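PDB 4FVA: 5'-tyrosyl-DNA phosphodiesterase from Caenorhabditis elegans, which belongs to the endonuclease/exonuclease/phosphatase family of the DNase I-like clan and binds a magnesium ion. Local coordinates for residues 59-64 / 70-75; 171-176 / 217-222. All coordinates share one frame; numbering follows the deposited sequence.

Contact 1. Residues 59-64 / 70-75; sequences APIDKL and IYYSNK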
loop_
_atom_site.group_PDB
_atom_site.type_symbol
_atom_site.label_atom_id
_atom_site.label_comp_id
_atom_site.label_asym_id
_atom_site.label_seq_id
_atom_site.Cartn_x
_atom_site.Cartn_y
_atom_site.Cartn_z
ATOM N N ALA A 59 6.055 17.988 3.931
ATOM C CA ALA A 59 6.084 18.281 5.374
ATOM C C ALA A 59 4.978 17.619 6.204
ATOM O O ALA A 59 5.259 16.982 7.223
ATOM C CB ALA A 59 6.084 19.803 5.616
ATOM N N PRO A 60 3.715 17.748 5.761
ATOM C CA PRO A 60 2.618 17.175 6.558
ATOM C C PRO A 60 2.789 15.678 6.730
ATOM O O PRO A 60 2.437 15.145 7.775
ATOM C CB PRO A 60 1.367 17.484 5.720
ATOM C CG PRO A 60 1.790 18.643 4.807
ATOM C CD PRO A 60 3.241 18.381 4.520
ATOM N N ILE A 61 3.341 15.020 5.718
ATOM C CA ILE A 61 3.635 13.604 5.808
ATOM C C ILE A 61 4.827 13.349 6.733
ATOM O O ILE A 61 4.775 12.496 7.627
ATOM C CB ILE A 61 3.907 12.996 4.421
ATOM C CG1 ILE A 61 2.772 13.352 3.453
ATOM C CG2 ILE A 61 4.104 11.503 4.530
ATOM C CD1 ILE A 61 1.417 12.862 3.903
ATOM N N ASP A 62 5.907 14.084 6.496
ATOM C CA ASP A 62 7.121 13.946 7.288
ATOM C C ASP A 62 6.855 14.193 8.767
ATOM O O ASP A 62 7.519 13.617 9.619
ATOM C CB ASP A 62 8.209 14.894 6.770
ATOM C CG ASP A 62 9.598 14.268 6.785
ATOM O OD1 ASP A 62 9.714 13.026 6.627
ATOM O OD2 ASP A 62 10.580 15.030 6.944
ATOM N N LYS A 63 5.888 15.059 9.067
ATOM C CA LYS A 63 5.531 15.343 10.456
ATOM C C LYS A 63 4.918 14.139 11.170
ATOM O O LYS A 63 4.812 14.141 12.395
ATOM C CB LYS A 63 4.593 16.546 10.553
ATOM C CG LYS A 63 5.291 17.901 10.364
ATOM C CD LYS A 63 4.273 19.034 10.269
ATOM C CE LYS A 63 4.921 20.346 9.845
ATOM N NZ LYS A 63 3.893 21.402 9.614
ATOM N N LEU A 64 4.503 13.118 10.421
ATOM C CA LEU A 64 3.978 11.902 11.059
ATOM C C LEU A 64 5.068 11.145 11.825
ATOM O O LEU A 64 4.769 10.194 12.556
ATOM C CB LEU A 64 3.312 10.979 10.027
ATOM C CG LEU A 64 2.013 11.476 9.393
ATOM C CD1 LEU A 64 1.603 10.595 8.220
ATOM C CD2 LEU A 64 0.905 11.515 10.453
ATOM N N ILE A 70 9.543 6.390 9.783
ATOM C CA ILE A 70 9.250 6.545 8.357
ATOM C C ILE A 70 10.443 6.091 7.512
ATOM O O ILE A 70 11.569 6.579 7.689
ATOM C CB ILE A 70 8.932 8.010 7.998
ATOM C CG1 ILE A 70 7.827 8.568 8.896
ATOM C CG2 ILE A 70 8.564 8.146 6.512
ATOM C CD1 ILE A 70 7.512 10.006 8.599
ATOM N N TYR A 71 10.186 5.176 6.575
ATOM C CA TYR A 71 11.208 4.694 5.655
ATOM C C TYR A 71 10.786 5.000 4.226
ATOM O O TYR A 71 9.742 4.537 3.774
ATOM C CB TYR A 71 11.501 3.188 5.864
ATOM C CG TYR A 71 12.058 2.927 7.248
ATOM C CD1 TYR A 71 13.426 2.996 7.470
ATOM C CD2 TYR A 71 11.228 2.690 8.328
ATOM C CE1 TYR A 71 13.959 2.815 8.730
ATOM C CE2 TYR A 71 11.744 2.499 9.596
ATOM C CZ TYR A 71 13.124 2.569 9.777
ATOM O OH TYR A 71 13.668 2.387 11.012
ATOM N N TYR A 72 11.589 5.817 3.544
ATOM C CA TYR A 72 11.339 6.193 2.154
ATOM C C TYR A 72 12.133 5.296 1.225
ATOM O O TYR A 72 13.294 5.006 1.493
ATOM C CB TYR A 72 11.702 7.669 1.908
ATOM C CG TYR A 72 10.852 8.661 2.689
ATOM C CD1 TYR A 72 9.504 8.837 2.383
ATOM C CD2 TYR A 72 11.398 9.435 3.705
ATOM C CE1 TYR A 72 8.723 9.727 3.077
ATOM C CE2 TYR A 72 10.618 10.329 4.416
ATOM C CZ TYR A 72 9.281 10.471 4.091
ATOM O OH TYR A 72 8.492 11.363 4.785
ATOM N N SER A 73 11.523 4.872 0.124
ATOM C CA SER A 73 12.191 3.943 -0.775
ATOM C C SER A 73 13.362 4.605 -1.491
ATOM O O SER A 73 14.411 3.990 -1.686
ATOM C CB SER A 73 11.221 3.395 -1.824
ATOM O OG SER A 73 10.789 4.423 -2.724
ATOM N N ASN A 74 13.189 5.869 -1.865
ATOM C CA ASN A 74 14.115 6.503 -2.802
ATOM C C ASN A 74 13.931 8.015 -2.804
ATOM O O ASN A 74 13.700 8.617 -3.858
ATOM C CB ASN A 74 13.839 5.956 -4.212
ATOM C CG ASN A 74 14.981 6.204 -5.181
ATOM O OD1 ASN A 74 16.100 6.516 -4.774
ATOM N ND2 ASN A 74 14.697 6.077 -6.475
ATOM N N LYS A 75 14.041 8.621 -1.626
ATOM C CA LYS A 75 13.769 10.042 -1.467
ATOM C C LYS A 75 14.664 10.861 -2.395
ATOM O O LYS A 75 15.834 10.516 -2.602
ATOM C CB LYS A 75 13.947 10.466 -0.002
ATOM C CG LYS A 75 13.310 11.808 0.329
ATOM C CD LYS A 75 13.159 12.015 1.833
ATOM C CE LYS A 75 12.329 13.263 2.138
ATOM N NZ LYS A 75 12.940 14.502 1.559
#

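Contact 2. Residues 171-176 / 217-222; sequences EEVSRV and RLYWSG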
loop_
_atom_site.group_PDB
_atom_site.type_symbol
_atom_site.label_atom_id
_atom_site.label_comp_id
_atom_site.label_asym_id
_atom_site.label_seq_id
_atom_site.Cartn_x
_atom_site.Cartn_y
_atom_site.Cartn_z
ATOM N N GLU A 171 -7.192 -10.490 -14.522
ATOM C CA GLU A 171 -6.645 -11.514 -15.404
ATOM C C GLU A 171 -5.118 -11.496 -15.400
ATOM O O GLU A 171 -4.480 -12.397 -15.946
ATOM C CB GLU A 171 -7.158 -11.311 -16.827
ATOM C CG GLU A 171 -6.715 -10.001 -17.458
ATOM C CD GLU A 171 -7.412 -8.795 -16.848
ATOM O OE1 GLU A 171 -8.101 -8.958 -15.815
ATOM O OE2 GLU A 171 -7.281 -7.687 -17.410
ATOM N N GLU A 172 -4.532 -10.449 -14.821
ATOM C CA GLU A 172 -3.077 -10.318 -14.773
ATOM C C GLU A 172 -2.433 -11.053 -13.589
ATOM O O GLU A 172 -1.218 -11.272 -13.581
ATOM C CB GLU A 172 -2.657 -8.842 -14.763
ATOM C CG GLU A 172 -2.989 -8.083 -16.045
ATOM C CD GLU A 172 -2.663 -6.588 -15.963
ATOM O OE1 GLU A 172 -2.613 -6.033 -14.839
ATOM O OE2 GLU A 172 -2.459 -5.968 -17.031
ATOM N N VAL A 173 -3.236 -11.437 -12.596
ATOM C CA VAL A 173 -2.710 -12.087 -11.387
ATOM C C VAL A 173 -2.219 -13.503 -11.682
ATOM O O VAL A 173 -2.981 -14.341 -12.171
ATOM C CB VAL A 173 -3.774 -12.174 -10.274
ATOM C CG1 VAL A 173 -3.312 -13.112 -9.161
ATOM C CG2 VAL A 173 -4.096 -10.791 -9.733
ATOM N N SER A 174 -0.949 -13.760 -11.378
ATOM C CA SER A 174 -0.307 -15.033 -11.699
ATOM C C SER A 174 -0.138 -15.942 -10.485
ATOM O O SER A 174 -1.092 -16.250 -9.769
ATOM C CB SER A 174 1.073 -14.804 -12.326
ATOM O OG SER A 174 2.018 -14.392 -11.353
ATOM N N ARG A 175 1.103 -16.374 -10.284
ATOM C CA ARG A 175 1.439 -17.415 -9.324
ATOM C C ARG A 175 1.449 -16.961 -7.860
ATOM O O ARG A 175 2.508 -16.736 -7.264
ATOM C CB ARG A 175 2.795 -18.017 -9.722
ATOM C CG ARG A 175 3.931 -16.984 -9.855
ATOM C CD ARG A 175 5.117 -17.583 -10.617
ATOM N NE ARG A 175 6.330 -16.757 -10.620
ATOM C CZ ARG A 175 6.589 -15.785 -11.496
ATOM N NH1 ARG A 175 5.715 -15.494 -12.456
ATOM N NH2 ARG A 175 7.730 -15.105 -11.414
ATOM N N VAL A 176 0.250 -16.875 -7.285
ATOM C CA VAL A 176 0.073 -16.596 -5.866
ATOM C C VAL A 176 0.268 -17.884 -5.070
ATOM O O VAL A 176 -0.399 -18.885 -5.336
ATOM C CB VAL A 176 -1.341 -16.055 -5.586
ATOM C CG1 VAL A 176 -1.590 -15.928 -4.080
ATOM C CG2 VAL A 176 -1.561 -14.730 -6.304
ATOM N N ARG A 217 -4.059 -3.407 -3.554
ATOM C CA ARG A 217 -4.341 -4.685 -2.905
ATOM C C ARG A 217 -3.337 -4.993 -1.812
ATOM O O ARG A 217 -2.215 -4.481 -1.814
ATOM C CB ARG A 217 -4.335 -5.830 -3.926
ATOM C CG ARG A 217 -5.260 -5.604 -5.127
ATOM C CD ARG A 217 -5.339 -6.836 -6.020
ATOM N NE ARG A 217 -6.073 -6.556 -7.262
ATOM C CZ ARG A 217 -6.457 -7.485 -8.135
ATOM N NH1 ARG A 217 -6.184 -8.767 -7.914
ATOM N NH2 ARG A 217 -7.115 -7.135 -9.230
ATOM N N LEU A 218 -3.754 -5.845 -0.884
ATOM C CA LEU A 218 -2.888 -6.319 0.182
ATOM C C LEU A 218 -3.003 -7.830 0.269
ATOM O O LEU A 218 -4.107 -8.368 0.380
ATOM C CB LEU A 218 -3.304 -5.694 1.518
ATOM C CG LEU A 218 -2.637 -4.348 1.797
ATOM C CD1 LEU A 218 -3.276 -3.650 3.006
ATOM C CD2 LEU A 218 -1.121 -4.551 1.996
ATOM N N TYR A 219 -1.861 -8.504 0.208
ATOM C CA TYR A 219 -1.800 -9.944 0.379
ATOM C C TYR A 219 -1.101 -10.216 1.690
ATOM O O TYR A 219 -0.266 -9.409 2.126
ATOM C CB TYR A 219 -1.018 -10.593 -0.766
ATOM C CG TYR A 219 -1.647 -10.405 -2.119
ATOM C CD1 TYR A 219 -1.340 -9.309 -2.906
ATOM C CD2 TYR A 219 -2.563 -11.327 -2.608
ATOM C CE1 TYR A 219 -1.930 -9.131 -4.148
ATOM C CE2 TYR A 219 -3.153 -11.163 -3.844
ATOM C CZ TYR A 219 -2.830 -10.062 -4.608
ATOM O OH TYR A 219 -3.408 -9.893 -5.843
ATOM N N TRP A 220 -1.430 -11.337 2.332
ATOM C CA TRP A 220 -0.672 -11.722 3.519
ATOM C C TRP A 220 -0.534 -13.226 3.712
ATOM O O TRP A 220 -1.304 -14.025 3.170
ATOM C CB TRP A 220 -1.247 -11.066 4.780
ATOM C CG TRP A 220 -2.179 -11.931 5.579
ATOM C CD1 TRP A 220 -1.910 -12.533 6.778
ATOM C CD2 TRP A 220 -3.539 -12.267 5.256
ATOM N NE1 TRP A 220 -3.017 -13.225 7.217
ATOM C CE2 TRP A 220 -4.029 -13.078 6.304
ATOM C CE3 TRP A 220 -4.386 -11.961 4.188
ATOM C CZ2 TRP A 220 -5.336 -13.593 6.309
ATOM C CZ3 TRP A 220 -5.684 -12.466 4.198
ATOM C CH2 TRP A 220 -6.144 -13.273 5.249
ATOM N N SER A 221 0.464 -13.595 4.498
ATOM C CA SER A 221 0.611 -14.955 4.960
ATOM C C SER A 221 0.970 -14.853 6.415
ATOM O O SER A 221 1.576 -13.858 6.828
ATOM C CB SER A 221 1.721 -15.666 4.196
ATOM O OG SER A 221 2.040 -16.892 4.815
ATOM N N GLY A 222 0.605 -15.867 7.196
ATOM C CA GLY A 222 0.974 -15.882 8.597
ATOM C C GLY A 222 -0.087 -16.407 9.537
ATOM O O GLY A 222 -1.164 -16.827 9.105
#

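Contact 1. Residues 59-64 / 70-75
Y72 overlaps D62 at the rim of its phenol ring, where strand 68-72, an outermost strand of the six-stranded sheet of this DNase I-like fold, meets the short helix 59-62. The phenol is the donor: Y72 OH donates a hydrogen bond to D62 OD1 (2.8 Å). The carboxylate oxygen sits at the ring edge, in the ring plane, while the carboxylate itself is turned 41° from that plane. The hydroxyl meets OD1 on the anti side, 34° out of the carboxylate plane. Beside this hydrogen bond, I70 makes a van der Waals contact with the helix backbone. I70 has CG1 beside its backbone N (chi1 -53°) and an extended outer chain, which carries CD1 to the turn of backbone at I61 and D62. There CD1 lies 3.8 Å from D62 O. The other branch stays on its own strand, I70 CG2 standing 3.4 Å above the plane of the Y72 ring, toward its rim. Behind the contact, I61 packs on V36 of helix 29-43, whereas I70 and Y72 also touch L84 and A82 of strand 80-86. I61 CG2 stays at the margin, 4.4 Å from Y72 OH.

Contact 2. Residues 171-176 / 217-222
V173 meets both R217 and Y219 through a single methyl, and these van der Waals touches make up the closest approaches of the contact. V173 CG2 lies 3.4 Å from R217 NH1, coming at the guanidinium obliquely, and 4.1 Å from Y219 OH. It gets there because CG2 stands anti to the carbonyl carbon while CG1 takes the place anti to the backbone N (chi1 168°), so one branch is directed at the two polar ends. V176 also directs its CB toward the strand, but its side chain comes no closer than 4.6 Å. The backbones are well apart, with V173 CA 11.4 Å from R217 CA, and the long side chains of the strand span the gap. R217 is extended from CG to NE, which places its guanidinium beside the loop.

The polar bonds of both segments go to residues outside the pair or stay within one segment. R217 NE donates to R214 O, and R217 NH2 forms a long, weak ion pair with D170. On the loop, E172 makes salt bridges to R134 and R137, and R175 makes one to D146, fastening the segment to helix 134-154. The V176 N to S174 O hydrogen bond, 2.9 Å, closes an inverse gamma turn centred on R175.

Y219 also touches M145 of that helix, and L166 and V180. The loop between strands 159-163 and 181-182 thus runs along helix 134-154 and meets strand 212-221 at the helix-covered side of one sheet of the DNase I-like alpha/beta sandwich.

Overall arrangement
The two contacts lie on opposite sides of the chain's centre, their centres about 27 Å apart and their nearest atoms about 14 Å apart, and they share no helix or strand. Contact 1 is partly buried and joins a short helix to an outermost strand of the six-stranded sheet; contact 2 is buried and sets a long loop against strand 212-221 of the other sheet. Their chemistry differs accordingly. Contact 1, between near neighbours in sequence, adds a side-chain hydrogen bond to its methyl packing, whereas contact 2, across 40 intervening residues, has methyl packing alone between its segments. Its loop is anchored instead to helix 134-154. Each contact thus belongs to a different sheet of the sandwich.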